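Local coordinates for protein PRD-containing transcription regulator (PDB 3NUF) that probably regulates transcription through a PRD, a helical module that in related regulators responds to phosphorylation by the sugar phosphotransferase system, at residues T47-Q50 with L51-L54; T55-L58 with I59-G63; G98-E101 with V102-Y106. All coordinates share one frame; numbering follows the deposited sequence. Where two conformers were deposited one is given.

Contact 1 (T47-Q50 with L51-L54)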
# COMPACT_ATOMS: atom_id res chain seq x y z
N THR A 47 -2.34 -12.60 -1.08
CA THR A 47 -3.35 -13.30 -1.80
C THR A 47 -4.17 -12.35 -2.66
O THR A 47 -4.15 -11.10 -2.48
CB THR A 47 -4.32 -13.99 -0.85
OG1 THR A 47 -5.08 -13.01 -0.14
CG2 THR A 47 -3.63 -14.96 0.12
N ASP A 48 -4.91 -12.88 -3.65
CA ASP A 48 -5.69 -11.99 -4.48
C ASP A 48 -6.74 -11.21 -3.67
O ASP A 48 -6.99 -10.03 -3.95
CB ASP A 48 -6.33 -12.75 -5.67
CG ASP A 48 -5.31 -13.11 -6.79
OD1 ASP A 48 -4.13 -12.72 -6.73
OD2 ASP A 48 -5.73 -13.80 -7.77
N LEU A 49 -7.32 -11.80 -2.63
CA LEU A 49 -8.24 -11.05 -1.75
C LEU A 49 -7.50 -9.94 -0.99
O LEU A 49 -7.98 -8.78 -0.90
CB LEU A 49 -8.94 -11.98 -0.74
CG LEU A 49 -10.03 -12.87 -1.37
CD1 LEU A 49 -10.52 -13.94 -0.35
CD2 LEU A 49 -11.22 -12.06 -1.96
N GLN A 50 -6.33 -10.28 -0.45
CA GLN A 50 -5.53 -9.25 0.22
C GLN A 50 -5.15 -8.14 -0.74
O GLN A 50 -5.13 -6.94 -0.35
CB GLN A 50 -4.27 -9.87 0.81
CG GLN A 50 -4.57 -10.68 2.06
CD GLN A 50 -3.44 -11.60 2.51
OE1 GLN A 50 -2.49 -11.86 1.79
NE2 GLN A 50 -3.55 -12.06 3.76
N LEU A 51 -4.85 -8.52 -1.97
CA LEU A 51 -4.46 -7.55 -2.94
C LEU A 51 -5.62 -6.59 -3.28
O LEU A 51 -5.38 -5.40 -3.50
CB LEU A 51 -3.85 -8.26 -4.16
CG LEU A 51 -3.41 -7.32 -5.28
CD1 LEU A 51 -2.31 -6.40 -4.76
CD2 LEU A 51 -2.94 -8.04 -6.55
N GLN A 52 -6.88 -7.05 -3.28
CA GLN A 52 -8.06 -6.20 -3.44
C GLN A 52 -8.17 -5.16 -2.33
O GLN A 52 -8.38 -3.95 -2.58
CB GLN A 52 -9.34 -7.06 -3.41
CG GLN A 52 -9.65 -7.79 -4.67
CD GLN A 52 -10.97 -8.57 -4.55
OE1 GLN A 52 -11.98 -8.00 -4.18
NE2 GLN A 52 -10.93 -9.85 -4.87
N VAL A 53 -8.05 -5.60 -1.10
CA VAL A 53 -8.13 -4.73 0.06
C VAL A 53 -6.99 -3.73 0.07
O VAL A 53 -7.17 -2.55 0.30
CB VAL A 53 -8.18 -5.59 1.35
CG1 VAL A 53 -8.13 -4.75 2.58
CG2 VAL A 53 -9.45 -6.44 1.38
N LEU A 54 -5.82 -4.18 -0.28
CA LEU A 54 -4.64 -3.30 -0.42
C LEU A 54 -4.84 -2.23 -1.46
O LEU A 54 -4.58 -1.03 -1.27
CB LEU A 54 -3.38 -4.10 -0.73
CG LEU A 54 -2.15 -3.29 -1.04
CD1 LEU A 54 -1.63 -2.60 0.23
CD2 LEU A 54 -1.04 -4.18 -1.69

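Contact 2 (T55-L58 with I59-G63). With EDO (1,2-ethanediol), chain F.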
# COMPACT_ATOMS: atom_id res chain seq x y z
N THR A 55 -5.34 -2.65 -2.63
CA THR A 55 -5.56 -1.73 -3.74
C THR A 55 -6.51 -0.65 -3.35
O THR A 55 -6.30 0.52 -3.66
CB THR A 55 -6.05 -2.50 -5.01
OG1 THR A 55 -5.01 -3.36 -5.41
CG2 THR A 55 -6.37 -1.54 -6.15
N ASN A 56 -7.62 -0.99 -2.69
CA ASN A 56 -8.58 0.00 -2.27
C ASN A 56 -7.89 1.07 -1.42
O ASN A 56 -8.10 2.28 -1.59
CB ASN A 56 -9.77 -0.66 -1.51
CG ASN A 56 -10.81 0.33 -1.06
OD1 ASN A 56 -11.62 0.77 -1.86
ND2 ASN A 56 -10.76 0.74 0.23
N HIS A 57 -7.06 0.61 -0.50
CA HIS A 57 -6.40 1.55 0.41
C HIS A 57 -5.35 2.39 -0.33
O HIS A 57 -5.23 3.60 -0.10
CB HIS A 57 -5.76 0.85 1.59
CG HIS A 57 -5.27 1.81 2.62
ND1 HIS A 57 -6.16 2.65 3.29
CD2 HIS A 57 -4.03 2.17 3.02
CE1 HIS A 57 -5.46 3.47 4.07
NE2 HIS A 57 -4.17 3.19 3.94
N LEU A 58 -4.61 1.75 -1.23
CA LEU A 58 -3.61 2.49 -2.02
C LEU A 58 -4.26 3.57 -2.89
O LEU A 58 -3.77 4.70 -2.99
CB LEU A 58 -2.74 1.58 -2.86
CG LEU A 58 -1.76 0.66 -2.15
CD1 LEU A 58 -1.20 -0.39 -3.15
CD2 LEU A 58 -0.68 1.43 -1.39
N ILE A 59 -5.39 3.25 -3.50
CA ILE A 59 -6.13 4.26 -4.26
C ILE A 59 -6.59 5.42 -3.40
O ILE A 59 -6.47 6.59 -3.82
CB ILE A 59 -7.30 3.60 -5.01
CG1 ILE A 59 -6.73 2.73 -6.13
CG2 ILE A 59 -8.27 4.64 -5.59
CD1 ILE A 59 -7.78 1.77 -6.82
N GLU A 60 -7.06 5.12 -2.20
CA GLU A 60 -7.44 6.17 -1.27
C GLU A 60 -6.26 7.08 -0.89
O GLU A 60 -6.37 8.30 -0.90
CB GLU A 60 -8.07 5.54 -0.01
CG GLU A 60 -8.37 6.55 1.08
CD GLU A 60 -8.84 5.89 2.39
OE1 GLU A 60 -9.87 5.17 2.28
OE2 GLU A 60 -8.21 6.06 3.48
N MSE A 61 -5.12 6.46 -0.60
CA MSE A 61 -3.88 7.22 -0.28
C MSE A 61 -3.42 8.09 -1.46
O MSE A 61 -3.07 9.24 -1.28
CB MSE A 61 -2.75 6.28 0.10
CG MSE A 61 -2.95 5.51 1.39
SE MSE A 61 -1.56 4.22 1.74
CE MSE A 61 -0.14 5.47 1.79
N LEU A 62 -3.40 7.52 -2.67
CA LEU A 62 -3.07 8.28 -3.85
C LEU A 62 -4.02 9.44 -4.02
O LEU A 62 -3.63 10.57 -4.30
CB LEU A 62 -3.03 7.33 -5.06
CG LEU A 62 -2.67 7.94 -6.42
CD1 LEU A 62 -1.27 8.51 -6.35
CD2 LEU A 62 -2.86 6.84 -7.52
N GLY A 63 -5.29 9.19 -3.81
CA GLY A 63 -6.26 10.27 -3.88
C GLY A 63 -5.97 11.39 -2.93
O GLY A 63 -6.01 12.59 -3.28
C1 EDO F . -6.51 8.34 -8.41
O1 EDO F . -6.61 9.71 -8.83
C2 EDO F . -6.51 8.16 -6.90
O2 EDO F . -7.80 8.38 -6.31
O HOH W 1 -8.92 2.67 3.19

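Contact 3 (G98-E101 with V102-Y106)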
# COMPACT_ATOMS: atom_id res chain seq x y z
N GLY A 98 4.49 10.45 -2.03
CA GLY A 98 4.70 11.86 -1.82
C GLY A 98 3.44 12.60 -1.43
O GLY A 98 2.33 12.09 -1.58
N HIS A 99 3.62 13.80 -0.90
CA HIS A 99 2.52 14.68 -0.47
C HIS A 99 1.56 14.03 0.50
O HIS A 99 0.35 14.33 0.50
CB HIS A 99 1.75 15.22 -1.70
CG HIS A 99 2.59 16.08 -2.56
ND1 HIS A 99 3.16 15.64 -3.72
CD2 HIS A 99 2.99 17.36 -2.40
CE1 HIS A 99 3.86 16.63 -4.25
NE2 HIS A 99 3.75 17.70 -3.48
N LEU A 100 2.09 13.17 1.35
CA LEU A 100 1.35 12.54 2.40
C LEU A 100 2.00 12.75 3.73
O LEU A 100 3.21 12.93 3.82
CB LEU A 100 1.23 11.04 2.15
CG LEU A 100 0.31 10.61 0.99
CD1 LEU A 100 0.43 9.10 0.75
CD2 LEU A 100 -1.14 11.03 1.27
N GLU A 101 1.20 12.65 4.78
CA GLU A 101 1.75 12.69 6.11
C GLU A 101 2.42 11.38 6.50
O GLU A 101 1.96 10.30 6.11
CB GLU A 101 0.65 13.00 7.12
CG GLU A 101 -0.03 14.33 6.84
CD GLU A 101 0.88 15.55 6.79
OE1 GLU A 101 1.70 15.64 7.76
OE2 GLU A 101 0.75 16.42 5.88
N VAL A 102 3.49 11.48 7.27
CA VAL A 102 4.25 10.31 7.68
C VAL A 102 3.34 9.22 8.26
O VAL A 102 3.51 8.04 7.98
CB VAL A 102 5.38 10.67 8.70
CG1 VAL A 102 6.03 9.42 9.31
CG2 VAL A 102 6.44 11.52 8.00
N ALA A 103 2.42 9.63 9.12
CA ALA A 103 1.57 8.71 9.84
C ALA A 103 0.59 7.92 9.00
O ALA A 103 -0.04 7.00 9.53
CB ALA A 103 0.85 9.46 10.99
N GLU A 104 0.47 8.16 7.71
CA GLU A 104 -0.20 7.27 6.79
C GLU A 104 0.42 5.86 6.91
O GLU A 104 -0.24 4.86 6.58
CB GLU A 104 -0.10 7.73 5.37
CG GLU A 104 -0.84 8.99 5.01
CD GLU A 104 -2.32 8.83 4.65
OE1 GLU A 104 -2.82 7.68 4.47
OE2 GLU A 104 -2.96 9.89 4.51
N LYS A 105 1.68 5.76 7.34
CA LYS A 105 2.30 4.45 7.40
C LYS A 105 1.58 3.49 8.32
O LYS A 105 1.72 2.27 8.14
CB LYS A 105 3.78 4.57 7.80
CG LYS A 105 4.04 4.96 9.22
CD LYS A 105 5.53 5.15 9.52
CE LYS A 105 5.76 5.64 10.90
NZ LYS A 105 7.25 5.75 11.26
N TYR A 106 0.92 3.97 9.36
CA TYR A 106 0.37 3.02 10.36
C TYR A 106 -0.70 2.12 9.81
O TYR A 106 -0.60 0.88 9.84
CB TYR A 106 -0.05 3.79 11.62
CG TYR A 106 1.07 4.52 12.30
CD1 TYR A 106 2.15 3.81 12.79
CD2 TYR A 106 1.08 5.91 12.44
CE1 TYR A 106 3.18 4.47 13.39
CE2 TYR A 106 2.11 6.57 13.02
CZ TYR A 106 3.18 5.87 13.49
OH TYR A 106 4.24 6.52 14.06
O HOH W 2 -1.64 12.24 4.65
O HOH W 3 3.85 14.09 8.58

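Contact 1 (T47-Q50 with L51-L54)
Leu49 and Gln52, three residues apart near the start of helix 48-67, make the same choice of first torsion: each places CG anti to its own carbonyl carbon (chi1 -73° and -78°), and with the i, i+3 spacing on one helix this lets the two side chains run side by side in one direction. One branch of the leucine does the touching, CD2 of Leu49 resting 3.7 Å from NE2 of Gln52, a methyl laid against an amide nitrogen. Gln50 carries the polar half of the story. Its extended chain reaches back past the helix start, where OE1 of Gln50 accepts from N of Thr47 at 3.0 Å, the donor tilted out of the amide carbonyl plane. In exchange, OG1 of Thr47 accepts a hydrogen bond from Gln50 N, also at 3.0 Å and almost straight (165°). Two reciprocal bonds thus hold the Thr47 side chain and the glutamine amide in place together. The carbonyl of Thr47 is used as well, receiving Leu51 N at 2.7 Å from Thr47 O, and the series of i+4 to i helical bonds continues with Leu54 N at 2.8 Å from Gln50 O. Beyond this turn, Leu51 and Leu54 face the interior, packing on Phe46 and on helix 25-41, while Gln52 lies against helix 13-21. With Thr47 at the N-cap and a glutamine supplying the side-chain acceptor three residues on, the arrangement is a capping box, the classic N-terminal closure of an α-helix, here opening one of the long helices of the PRD bundle.

Contact 2 (T55-L58 with I59-G63)
His57 and Leu58 meet Met61 across one turn of α-helix 48-67, and Thr55 meets Ile59 in the same way; this helix of the PRD bundle touches each of the other four, so its successive turns illustrate how one helix serves several neighbours. The backbone contribution is the regular series of i+4 to i hydrogen bonds, with Met61 N bonded to His57 O at 2.9 Å and equivalent bonds before and after it. Apolar contact follows the inward side: Thr55 gives its methyl, CG2 lying 3.7 Å from CD1 of Ile59, while its hydroxyl turns back to the carbonyl of Leu51. Leu58 and Met61 both reach helix 84-97. The selenium counterpart of a Met-aromatic contact comes next. His57 puts CG anti to its backbone N (chi1 -171°), which carries the imidazole along the helix towards Met61, a selenomethionine, whose SE approaches the ring obliquely, 54° off the normal and 4.1 Å from the His57 centroid. The same ring also meets His111 of helix 104-115. The polar contacts lie between His57 and Glu60. In the conformer described, the carboxylate and imidazole planes stand 70° apart, and OE2 of Glu60 forms a salt bridge with Arg64 one turn further on. The two side chains are joined instead through a water in the plane of the imidazole, 2.8 Å from ND1 of His57, which donates to OE1 of Glu60 at 2.8 Å. On another side of the helix, by Ile59 and Leu62, a 1,2-ethanediol, probably from the crystallisation liquor, makes a weak hydrogen bond from its O2 to Ile59 O at 3.3 Å.

Contact 3 (G98-E101 with V102-Y106)
Glu101 and Glu104 are joined by the bond that tightens this corner: N of Glu104 donates to O of Glu101 at 3.1 Å, reaching the carbonyl from above, 48° out of its plane and so well off the plane in which the oxygen's lone pairs lie. The CG methylene of Glu104 packs against the same oxygen, 3.3 Å from Glu101 O, so the backbone N-H and the aliphatic stem of one residue both lie close to this carbonyl. Glu101 itself folds up. The bend at its second torsion (chi2 -57°) leaves OE1 where a water can bridge it to the following peptide: the water donates to OE1 of Glu101 at 2.8 Å and accepts from N of Val102 at 2.9 Å. The acid thereby holds, through one water, the peptide that begins the turn. These four residues, Glu101 to Glu104, make a type I beta turn with Val102 at its second position, and through it the connection after helix 84-97 is led into helix 104-115. Glu104 looks inward. Bent at its second torsion (chi2 -85°), it crosses the side chain of Leu100 at about a right angle, and OE2 of Glu104 comes 3.9 Å from the methyl CD2 of Leu100. That oxygen is well supplied: it forms a salt bridge with NE of Arg64 on helix 48-67, and a second water donates to it at 2.7 Å from Glu104 OE2. The buried acid is thus partnered by a positive charge, which would be expected to favour its ionised form. From the same water a further bond runs back across the turn, to the backbone N of Glu101 at 2.9 Å.

Overall arrangement
Along the chain, contact 1 comes first and starts helix 48-67; contact 2 takes over directly at Thr55 and carries the same helix onward, their centres about 13 Å apart. Each is local and neither closes a long loop. Contact 3 follows much later, as the corner between helix 84-97 and helix 104-115, so the three stand in series, without nesting or crossing. Contacts 1 and 3 lie on opposite sides of the chain's centre and do not touch. Contact 2 links to contact 3 where Leu100 CD2 packs 3.7 Å from Met61 O, and Arg64 pairs with acids from both, tying the corner to helix 48-67.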